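Local coordinates for protein succinate dehydrogenase subunit A (Mycolicibacterium smegmatis MC2 51, PDB 6LUM) that probably oxidises succinate to fumarate as the FAD-carrying flavoprotein subunit of a membrane-bound succinate dehydrogenase, passing the electrons on to its partner subunits, at residues 173-185 / 190-202. Sequence-based numbering, arbitrary orientation.
Sequences PAGPVATGVIAYE and DIHVFHAKAIVFA. With FAD (flavin-adenine dinucleotide), chain Y.
Val181 and Phe194 bond to each other twice through their backbones, and Ala183 and His192 do the same. These are the hydrogen-bonded pairs of an antiparallel beta hairpin, strand 175-185 with strand 191-195. Glu185 N to Asp190 O (2.9 Å) adds a bond near the turn. At the other end Ala196 N donates to Thr179 O in a nearly straight bond (N-H...O 173°). Gly180 faces His195 with their CA atoms 4.1 Å apart, and its CA also makes a CH...O contact with Phe194 O.

Apolar contacts lie on both faces. On one, Ile182 CG2 meets Ile191 CG2 at 3.7 Å. Ile191 CD1 lies at the edge of the Tyr184 ring, near its plane, 3.6 Å from Tyr184 CD1. On the other face, Ala183 CB lies 4.0 Å from Phe194 CE1. With CG1 anti to the backbone N (chi1 169°), Val181 turns CG2 to Ile199 CD1, 3.7 Å away. The same methyl of Ile199 touches Ala178 CB.

Among the polar side chains, Glu185 rests its CB against His192 NE2 at 3.7 Å. His192 ND1 is hydrogen-bonded to His5 NE2, and Asp190 OD2 to Gln3 NE2.

Within the FAD-binding domain, the hairpin is flanked by strand 162-172 beside 175-185 and strand 3-6 beside 191-195. After Lys197 the chain enters the parallel Rossmann-type sheet as strand 198-201, between strands 9-12 and 379-381. This strand leads to Ala202, whose O lies 3.2 Å from FAD O4B.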
loop_
_atom_site.group_PDB
_atom_site.type_symbol
_atom_site.label_atom_id
_atom_site.label_comp_id
_atom_site.label_asym_id
_atom_site.label_seq_id
_atom_site.Cartn_x
_atom_site.Cartn_y
_atom_site.Cartn_z
ATOM N N PRO D 173 24.672 -21.980 -37.086
ATOM C CA PRO D 173 25.408 -21.929 -38.358
ATOM C C PRO D 173 26.145 -20.622 -38.581
ATOM O O PRO D 173 27.136 -20.609 -39.320
ATOM C CB PRO D 173 24.311 -22.139 -39.410
ATOM C CG PRO D 173 23.033 -21.817 -38.704
ATOM C CD PRO D 173 23.246 -22.275 -37.301
ATOM N N ALA D 174 25.702 -19.528 -37.965
ATOM C CA ALA D 174 26.346 -18.229 -38.112
ATOM C C ALA D 174 27.373 -17.947 -37.023
ATOM O O ALA D 174 27.726 -16.784 -36.807
ATOM C CB ALA D 174 25.293 -17.121 -38.126
ATOM N N GLY D 175 27.860 -18.976 -36.336
ATOM C CA GLY D 175 28.801 -18.796 -35.259
ATOM C C GLY D 175 28.256 -19.342 -33.958
ATOM O O GLY D 175 27.186 -19.954 -33.921
ATOM N N PRO D 176 28.983 -19.140 -32.865
ATOM C CA PRO D 176 28.506 -19.592 -31.558
ATOM C C PRO D 176 27.666 -18.525 -30.871
ATOM O O PRO D 176 27.748 -17.335 -31.169
ATOM C CB PRO D 176 29.803 -19.851 -30.782
ATOM C CG PRO D 176 30.920 -19.312 -31.643
ATOM C CD PRO D 176 30.318 -18.546 -32.767
ATOM N N VAL D 177 26.839 -18.986 -29.946
ATOM C CA VAL D 177 25.935 -18.125 -29.199
ATOM C C VAL D 177 25.844 -18.673 -27.786
ATOM O O VAL D 177 25.838 -19.890 -27.582
ATOM C CB VAL D 177 24.553 -18.039 -29.881
ATOM C CG1 VAL D 177 23.832 -19.355 -29.803
ATOM C CG2 VAL D 177 23.708 -16.948 -29.267
ATOM N N ALA D 178 25.827 -17.782 -26.804
ATOM C CA ALA D 178 25.830 -18.185 -25.407
ATOM C C ALA D 178 24.404 -18.356 -24.919
ATOM O O ALA D 178 23.597 -17.430 -25.012
ATOM C CB ALA D 178 26.560 -17.159 -24.548
ATOM N N THR D 179 24.101 -19.530 -24.390
ATOM C CA THR D 179 22.740 -19.855 -23.995
ATOM C C THR D 179 22.574 -20.097 -22.506
ATOM O O THR D 179 21.556 -19.702 -21.939
ATOM C CB THR D 179 22.250 -21.085 -24.760
ATOM O OG1 THR D 179 23.136 -22.180 -24.522
ATOM C CG2 THR D 179 22.221 -20.797 -26.235
ATOM N N GLY D 180 23.537 -20.726 -21.848
ATOM C CA GLY D 180 23.350 -21.068 -20.454
ATOM C C GLY D 180 24.635 -21.036 -19.663
ATOM O O GLY D 180 25.735 -21.033 -20.213
ATOM N N VAL D 181 24.465 -21.030 -18.347
ATOM C CA VAL D 181 25.553 -21.055 -17.378
ATOM C C VAL D 181 25.339 -22.255 -16.473
ATOM O O VAL D 181 24.268 -22.400 -15.876
ATOM C CB VAL D 181 25.607 -19.759 -16.558
ATOM C CG1 VAL D 181 26.546 -19.910 -15.419
ATOM C CG2 VAL D 181 26.046 -18.623 -17.418
ATOM N N ILE D 182 26.340 -23.117 -16.381
ATOM C CA ILE D 182 26.313 -24.277 -15.502
ATOM C C ILE D 182 27.029 -23.907 -14.216
ATOM O O ILE D 182 28.230 -23.612 -14.230
ATOM C CB ILE D 182 26.964 -25.499 -16.163
ATOM C CG1 ILE D 182 26.121 -25.997 -17.328
ATOM C CG2 ILE D 182 27.154 -26.589 -15.159
ATOM C CD1 ILE D 182 26.478 -25.401 -18.640
ATOM N N ALA D 183 26.292 -23.929 -13.110
ATOM C CA ALA D 183 26.751 -23.506 -11.801
ATOM C C ALA D 183 26.687 -24.668 -10.825
ATOM O O ALA D 183 26.032 -25.676 -11.067
ATOM C CB ALA D 183 25.909 -22.343 -11.278
ATOM N N TYR D 184 27.349 -24.500 -9.691
ATOM C CA TYR D 184 27.466 -25.536 -8.674
ATOM C C TYR D 184 27.057 -24.932 -7.342
ATOM O O TYR D 184 27.768 -24.086 -6.804
ATOM C CB TYR D 184 28.891 -26.068 -8.624
ATOM C CG TYR D 184 29.195 -27.043 -7.521
ATOM C CD1 TYR D 184 29.191 -28.397 -7.754
ATOM C CD2 TYR D 184 29.529 -26.607 -6.259
ATOM C CE1 TYR D 184 29.483 -29.284 -6.760
ATOM C CE2 TYR D 184 29.817 -27.488 -5.258
ATOM C CZ TYR D 184 29.795 -28.825 -5.513
ATOM O OH TYR D 184 30.090 -29.705 -4.507
ATOM N N GLU D 185 25.924 -25.359 -6.809
ATOM C CA GLU D 185 25.463 -24.846 -5.529
ATOM C C GLU D 185 26.319 -25.410 -4.412
ATOM O O GLU D 185 26.330 -26.619 -4.188
ATOM C CB GLU D 185 24.008 -25.216 -5.310
ATOM C CG GLU D 185 23.397 -24.557 -4.114
ATOM C CD GLU D 185 21.997 -25.042 -3.843
ATOM O OE1 GLU D 185 21.673 -26.171 -4.252
ATOM O OE2 GLU D 185 21.214 -24.298 -3.221
ATOM N N ASP D 190 24.493 -29.611 -5.704
ATOM C CA ASP D 190 23.737 -29.804 -6.927
ATOM C C ASP D 190 24.326 -28.974 -8.051
ATOM O O ASP D 190 24.916 -27.921 -7.824
ATOM C CB ASP D 190 22.276 -29.409 -6.724
ATOM C CG ASP D 190 21.505 -30.414 -5.896
ATOM O OD1 ASP D 190 22.076 -31.454 -5.516
ATOM O OD2 ASP D 190 20.315 -30.164 -5.624
ATOM N N ILE D 191 24.152 -29.453 -9.262
ATOM C CA ILE D 191 24.479 -28.700 -10.462
ATOM C C ILE D 191 23.214 -28.029 -10.959
ATOM O O ILE D 191 22.147 -28.645 -10.995
ATOM C CB ILE D 191 25.077 -29.615 -11.540
ATOM C CG1 ILE D 191 26.070 -30.586 -10.922
ATOM C CG2 ILE D 191 25.748 -28.804 -12.605
ATOM C CD1 ILE D 191 27.313 -29.940 -10.431
ATOM N N HIS D 192 23.320 -26.764 -11.329
ATOM C CA HIS D 192 22.200 -26.019 -11.871
ATOM C C HIS D 192 22.558 -25.530 -13.258
ATOM O O HIS D 192 23.713 -25.217 -13.535
ATOM C CB HIS D 192 21.839 -24.822 -11.012
ATOM C CG HIS D 192 21.419 -25.173 -9.626
ATOM N ND1 HIS D 192 20.245 -24.722 -9.072
ATOM C CD2 HIS D 192 22.017 -25.925 -8.678
ATOM C CE1 HIS D 192 20.136 -25.183 -7.842
ATOM N NE2 HIS D 192 21.198 -25.918 -7.579
ATOM N N VAL D 193 21.561 -25.458 -14.127
ATOM C CA VAL D 193 21.732 -24.923 -15.467
ATOM C C VAL D 193 20.798 -23.740 -15.601
ATOM O O VAL D 193 19.579 -23.903 -15.530
ATOM C CB VAL D 193 21.441 -25.968 -16.548
ATOM C CG1 VAL D 193 21.981 -25.496 -17.864
ATOM C CG2 VAL D 193 22.044 -27.293 -16.173
ATOM N N PHE D 194 21.362 -22.555 -15.775
ATOM C CA PHE D 194 20.590 -21.343 -15.988
ATOM C C PHE D 194 20.601 -21.063 -17.475
ATOM O O PHE D 194 21.628 -20.659 -18.016
ATOM C CB PHE D 194 21.184 -20.163 -15.227
ATOM C CG PHE D 194 21.173 -20.325 -13.746
ATOM C CD1 PHE D 194 22.119 -21.092 -13.112
ATOM C CD2 PHE D 194 20.223 -19.696 -12.989
ATOM C CE1 PHE D 194 22.099 -21.237 -11.765
ATOM C CE2 PHE D 194 20.210 -19.841 -11.648
ATOM C CZ PHE D 194 21.146 -20.613 -11.035
ATOM N N HIS D 195 19.479 -21.290 -18.145
ATOM C CA HIS D 195 19.388 -20.986 -19.561
ATOM C C HIS D 195 18.923 -19.552 -19.722
ATOM O O HIS D 195 17.897 -19.159 -19.165
ATOM C CB HIS D 195 18.454 -21.962 -20.272
ATOM C CG HIS D 195 19.157 -23.185 -20.766
ATOM N ND1 HIS D 195 19.989 -23.171 -21.863
ATOM C CD2 HIS D 195 19.188 -24.452 -20.288
ATOM C CE1 HIS D 195 20.495 -24.375 -22.049
ATOM N NE2 HIS D 195 20.022 -25.173 -21.109
ATOM N N ALA D 196 19.694 -18.765 -20.459
ATOM C CA ALA D 196 19.463 -17.339 -20.526
ATOM C C ALA D 196 19.539 -16.871 -21.965
ATOM O O ALA D 196 19.928 -17.614 -22.864
ATOM C CB ALA D 196 20.471 -16.580 -19.674
ATOM N N LYS D 197 19.150 -15.622 -22.178
ATOM C CA LYS D 197 19.384 -14.994 -23.466
ATOM C C LYS D 197 20.695 -14.230 -23.481
ATOM O O LYS D 197 21.484 -14.382 -24.415
ATOM C CB LYS D 197 18.230 -14.059 -23.825
ATOM C CG LYS D 197 16.896 -14.746 -23.927
ATOM C CD LYS D 197 15.801 -13.738 -24.101
ATOM C CE LYS D 197 14.478 -14.298 -23.664
ATOM N NZ LYS D 197 13.392 -13.302 -23.781
ATOM N N ALA D 198 20.948 -13.421 -22.458
ATOM C CA ALA D 198 22.199 -12.699 -22.316
ATOM C C ALA D 198 22.897 -13.153 -21.046
ATOM O O ALA D 198 22.258 -13.626 -20.107
ATOM C CB ALA D 198 21.973 -11.194 -22.280
ATOM N N ILE D 199 24.219 -13.019 -21.030
ATOM C CA ILE D 199 25.052 -13.421 -19.905
ATOM C C ILE D 199 26.088 -12.335 -19.677
ATOM O O ILE D 199 26.818 -11.977 -20.603
ATOM C CB ILE D 199 25.746 -14.768 -20.165
ATOM C CG1 ILE D 199 24.719 -15.856 -20.449
ATOM C CG2 ILE D 199 26.590 -15.166 -18.993
ATOM C CD1 ILE D 199 25.338 -17.169 -20.767
ATOM N N VAL D 200 26.162 -11.818 -18.455
ATOM C CA VAL D 200 27.139 -10.801 -18.085
ATOM C C VAL D 200 28.146 -11.419 -17.133
ATOM O O VAL D 200 27.767 -12.094 -16.174
ATOM C CB VAL D 200 26.463 -9.576 -17.444
ATOM C CG1 VAL D 200 27.424 -8.422 -17.380
ATOM C CG2 VAL D 200 25.230 -9.192 -18.219
ATOM N N PHE D 201 29.422 -11.192 -17.394
ATOM C CA PHE D 201 30.513 -11.737 -16.594
ATOM C C PHE D 201 31.160 -10.605 -15.815
ATOM O O PHE D 201 31.839 -9.759 -16.399
ATOM C CB PHE D 201 31.546 -12.417 -17.478
ATOM C CG PHE D 201 31.368 -13.879 -17.588
ATOM C CD1 PHE D 201 31.672 -14.698 -16.536
ATOM C CD2 PHE D 201 30.892 -14.440 -18.745
ATOM C CE1 PHE D 201 31.505 -16.047 -16.632
ATOM C CE2 PHE D 201 30.721 -15.790 -18.844
ATOM C CZ PHE D 201 31.028 -16.593 -17.784
ATOM N N ALA D 202 30.980 -10.600 -14.505
ATOM C CA ALA D 202 31.532 -9.565 -13.646
ATOM C C ALA D 202 32.297 -10.188 -12.492
ATOM O O ALA D 202 32.104 -9.842 -11.327
ATOM C CB ALA D 202 30.426 -8.657 -13.148
HETATM P PA FAD Y . 35.043 -7.919 -7.541
HETATM O O1A FAD Y . 34.448 -6.840 -6.669
HETATM O O2A FAD Y . 36.542 -8.100 -7.598
HETATM O O5B FAD Y . 34.383 -9.326 -7.122
HETATM C C5B FAD Y . 33.935 -10.244 -8.118
HETATM C C4B FAD Y . 32.543 -10.743 -7.758
HETATM O O4B FAD Y . 32.115 -11.720 -8.710
HETATM C C3B FAD Y . 32.529 -11.392 -6.382
HETATM O O3B FAD Y . 31.717 -10.617 -5.490
HETATM C C2B FAD Y . 31.996 -12.804 -6.587
HETATM O O2B FAD Y . 30.802 -13.062 -5.837
HETATM C C1B FAD Y . 31.705 -12.935 -8.075
HETATM N N9A FAD Y . 32.464 -14.081 -8.636
HETATM C C8A FAD Y . 33.790 -14.110 -8.869
HETATM N N7A FAD Y . 34.169 -15.306 -9.386
HETATM C C5A FAD Y . 33.066 -16.070 -9.491
HETATM C C6A FAD Y . 32.756 -17.442 -9.958
HETATM N N6A FAD Y . 33.729 -18.258 -10.431
HETATM N N1A FAD Y . 31.469 -17.851 -9.899
HETATM C C2A FAD Y . 30.494 -17.051 -9.432
HETATM N N3A FAD Y . 30.702 -15.797 -8.991
HETATM C C4A FAD Y . 31.945 -15.257 -8.995
HETATM N N1 FAD Y . 40.376 0.361 -7.174
HETATM C C2 FAD Y . 40.219 1.707 -7.102
HETATM O O2 FAD Y . 39.768 2.312 -8.099
HETATM N N3 FAD Y . 40.528 2.418 -6.003
HETATM C C4 FAD Y . 41.014 1.844 -4.894
HETATM O O4 FAD Y . 41.293 2.532 -3.888
HETATM C C4X FAD Y . 41.217 0.376 -4.890
HETATM N N5 FAD Y . 41.704 -0.279 -3.813
HETATM C C5X FAD Y . 41.878 -1.620 -3.839
HETATM C C6 FAD Y . 42.380 -2.273 -2.718
HETATM C C7 FAD Y . 42.561 -3.651 -2.737
HETATM C C7M FAD Y . 43.106 -4.355 -1.521
HETATM C C8 FAD Y . 42.218 -4.432 -3.955
HETATM C C8M FAD Y . 42.415 -5.925 -3.972
HETATM C C9 FAD Y . 41.716 -3.784 -5.078
HETATM C C9A FAD Y . 41.534 -2.407 -5.059
HETATM N N10 FAD Y . 41.025 -1.743 -6.193
HETATM C C10 FAD Y . 40.857 -0.347 -6.131
HETATM C "C1'" FAD Y . 40.679 -2.487 -7.406
HETATM C "C2'" FAD Y . 39.180 -2.382 -7.659
HETATM O "O2'" FAD Y . 38.473 -2.579 -6.428
HETATM C "C3'" FAD Y . 38.723 -3.419 -8.678
HETATM O "O3'" FAD Y . 38.993 -2.939 -10.000
HETATM C "C4'" FAD Y . 37.232 -3.704 -8.535
HETATM O "O4'" FAD Y . 36.908 -3.851 -7.148
HETATM C "C5'" FAD Y . 36.842 -4.972 -9.286
HETATM O "O5'" FAD Y . 35.601 -5.461 -8.782
HETATM P P FAD Y . 34.583 -6.259 -9.742
HETATM O O1P FAD Y . 33.225 -5.609 -9.634
HETATM O O2P FAD Y . 35.237 -6.420 -11.093
HETATM O O3P FAD Y . 34.505 -7.707 -9.043
#